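Local coordinates for protein vanadium-dependent bromoperoxidase (Corallina officinalis, PDB 1QHB) that uses vanadate and hydrogen peroxide to brominate organic substrates, working as a homododecamer whose subunits each also bind a stabilising calcium ion, at residues S250-G254 with N255-V259. Numbering follows the deposited sequence.
Sequences SATVG and NKTLV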
ATOM      1  N   SER A 250     -55.978  -4.910 -27.502  1.00 13.50           N
ATOM      2  CA  SER A 250     -56.043  -6.366 -27.542  1.00 16.40           C
ATOM      3  C   SER A 250     -55.427  -6.806 -26.209  1.00 18.73           C
ATOM      4  O   SER A 250     -54.226  -6.519 -25.983  1.00 23.02           O
ATOM      5  CB  SER A 250     -55.170  -6.894 -28.682  1.00 16.06           C
ATOM      6  OG  SER A 250     -55.821  -6.761 -29.919  1.00 20.18           O
ATOM      7  N   ALA A 251     -56.175  -7.491 -25.378  1.00 16.73           N
ATOM      8  CA  ALA A 251     -55.654  -7.998 -24.121  1.00 17.30           C
ATOM      9  C   ALA A 251     -56.466  -9.181 -23.607  1.00 17.14           C
ATOM     10  O   ALA A 251     -57.584  -9.411 -24.045  1.00 18.41           O
ATOM     11  CB  ALA A 251     -55.735  -6.957 -23.003  1.00 10.85           C
ATOM     12  N   THR A 252     -55.916  -9.917 -22.673  1.00 20.97           N
ATOM     13  CA  THR A 252     -56.637 -11.027 -22.022  1.00 23.44           C
ATOM     14  C   THR A 252     -56.715 -10.553 -20.579  1.00 23.47           C
ATOM     15  O   THR A 252     -55.715 -10.110 -20.042  1.00 23.05           O
ATOM     16  CB  THR A 252     -55.956 -12.379 -22.126  1.00 29.83           C
ATOM     17  OG1 THR A 252     -55.799 -12.627 -23.539  1.00 34.75           O
ATOM     18  CG2 THR A 252     -56.827 -13.460 -21.478  1.00 25.61           C
ATOM     19  N   VAL A 253     -57.921 -10.385 -20.103  1.00 22.86           N
ATOM     20  CA  VAL A 253     -58.170  -9.885 -18.776  1.00 21.38           C
ATOM     21  C   VAL A 253     -58.953 -10.981 -18.046  1.00 21.90           C
ATOM     22  O   VAL A 253     -60.187 -10.954 -18.099  1.00 20.08           O
ATOM     23  CB  VAL A 253     -59.018  -8.612 -18.778  1.00 25.98           C
ATOM     24  CG1 VAL A 253     -59.089  -8.065 -17.364  1.00 19.28           C
ATOM     25  CG2 VAL A 253     -58.493  -7.529 -19.711  1.00 20.44           C
ATOM     26  N   GLY A 254     -58.173 -11.838 -17.370  1.00 22.80           N
ATOM     27  CA  GLY A 254     -58.812 -12.913 -16.605  1.00 22.63           C
ATOM     28  C   GLY A 254     -59.355 -13.856 -17.677  1.00 25.06           C
ATOM     29  O   GLY A 254     -58.561 -14.290 -18.486  1.00 24.05           O
ATOM     30  N   ASN A 255     -60.664 -14.103 -17.667  1.00 25.21           N
ATOM     31  CA  ASN A 255     -61.097 -15.077 -18.701  1.00 30.95           C
ATOM     32  C   ASN A 255     -61.598 -14.389 -19.953  1.00 32.59           C
ATOM     33  O   ASN A 255     -61.927 -15.052 -20.952  1.00 33.19           O
ATOM     34  CB  ASN A 255     -62.136 -16.007 -18.063  1.00 31.11           C
ATOM     35  CG  ASN A 255     -63.335 -15.273 -17.546  1.00 32.18           C
ATOM     36  OD1 ASN A 255     -63.553 -14.122 -17.947  1.00 35.30           O
ATOM     37  ND2 ASN A 255     -64.134 -15.845 -16.654  1.00 36.16           N
ATOM     38  N   LYS A 256     -61.635 -13.069 -19.987  1.00 30.97           N
ATOM     39  CA  LYS A 256     -62.094 -12.322 -21.139  1.00 29.41           C
ATOM     40  C   LYS A 256     -61.057 -11.759 -22.102  1.00 29.66           C
ATOM     41  O   LYS A 256     -60.122 -11.064 -21.750  1.00 29.78           O
ATOM     42  CB  LYS A 256     -62.861 -11.103 -20.599  1.00 33.23           C
ATOM     43  CG  LYS A 256     -63.492 -10.318 -21.735  1.00 41.66           C
ATOM     44  CD  LYS A 256     -64.243  -9.135 -21.131  1.00 55.39           C
ATOM     45  CE  LYS A 256     -65.534  -8.892 -21.889  1.00 63.63           C
ATOM     46  NZ  LYS A 256     -66.503  -8.128 -21.045  1.00 74.15           N
ATOM     47  N   THR A 257     -61.276 -12.025 -23.391  1.00 28.46           N
ATOM     48  CA  THR A 257     -60.391 -11.625 -24.467  1.00 25.40           C
ATOM     49  C   THR A 257     -60.897 -10.370 -25.142  1.00 25.43           C
ATOM     50  O   THR A 257     -62.067 -10.334 -25.558  1.00 27.20           O
ATOM     51  CB  THR A 257     -60.185 -12.737 -25.477  1.00 27.50           C
ATOM     52  OG1 THR A 257     -59.440 -13.781 -24.788  1.00 40.43           O
ATOM     53  CG2 THR A 257     -59.385 -12.262 -26.676  1.00 27.27           C
ATOM     54  N   LEU A 258     -60.071  -9.308 -25.124  1.00 23.18           N
ATOM     55  CA  LEU A 258     -60.535  -8.067 -25.761  1.00 19.71           C
ATOM     56  C   LEU A 258     -59.798  -7.887 -27.064  1.00 18.56           C
ATOM     57  O   LEU A 258     -58.648  -8.297 -27.133  1.00 20.91           O
ATOM     58  CB  LEU A 258     -60.306  -6.877 -24.873  1.00 23.09           C
ATOM     59  CG  LEU A 258     -60.917  -6.814 -23.492  1.00 31.08           C
ATOM     60  CD1 LEU A 258     -60.700  -5.444 -22.860  1.00 34.39           C
ATOM     61  CD2 LEU A 258     -62.409  -7.085 -23.550  1.00 32.69           C
ATOM     62  N   VAL A 259     -60.429  -7.376 -28.101  1.00 19.33           N
ATOM     63  CA  VAL A 259     -59.783  -7.226 -29.405  1.00 17.63           C
ATOM     64  C   VAL A 259     -59.642  -5.745 -29.713  1.00 19.27           C
ATOM     65  O   VAL A 259     -60.584  -4.967 -29.537  1.00 21.05           O
ATOM     66  CB  VAL A 259     -60.525  -7.926 -30.543  1.00 25.06           C
ATOM     67  CG1 VAL A 259     -59.873  -7.649 -31.901  1.00 17.47           C
ATOM     68  CG2 VAL A 259     -60.544  -9.440 -30.302  1.00 18.99           C
TER
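Val253 and Leu258 meet through branches set by their first torsions: Val253 CG1 is anti to the backbone N (chi1 -173°), which puts CG2 beside it, and Leu258 CG stands beside its own N (chi1 -58°). Val253 CG2 comes 4.4 Å from Leu258 CD1, a loose apolar contact running diagonally over the face that also carries Ala251 and Lys256. On the other face Thr252 and Thr257, a non-hydrogen-bonded pair, cross at a slant, their OG1 atoms 4.0 Å apart, too far for a hydrogen bond. A type II' turn, in which Gly254 takes up the positive phi, closes the hairpin. Val253 N gives Lys256 O an almost straight hydrogen bond of 2.8 Å, whereas Lys256 N returns a longer one to Val253 O, 3.2 Å, from well above the carbonyl plane. Farther from the turn, Leu258 N reaches Ala251 O at 2.7 Å, and Ala251 N completes that pair through Leu258 O. Ser250 OG is hydrogen-bonded to Ser260 N. Strands 251-253 and 256-258 form a two-stranded antiparallel sheet centred about 41 Å from the chain centre, where a second subunit hydrogen-bonds the Asn255 backbone and packs Gly309 on Ala251 and Leu258, Arg308 on Val253 and Leu116, just after its helix 111-115, on Lys256.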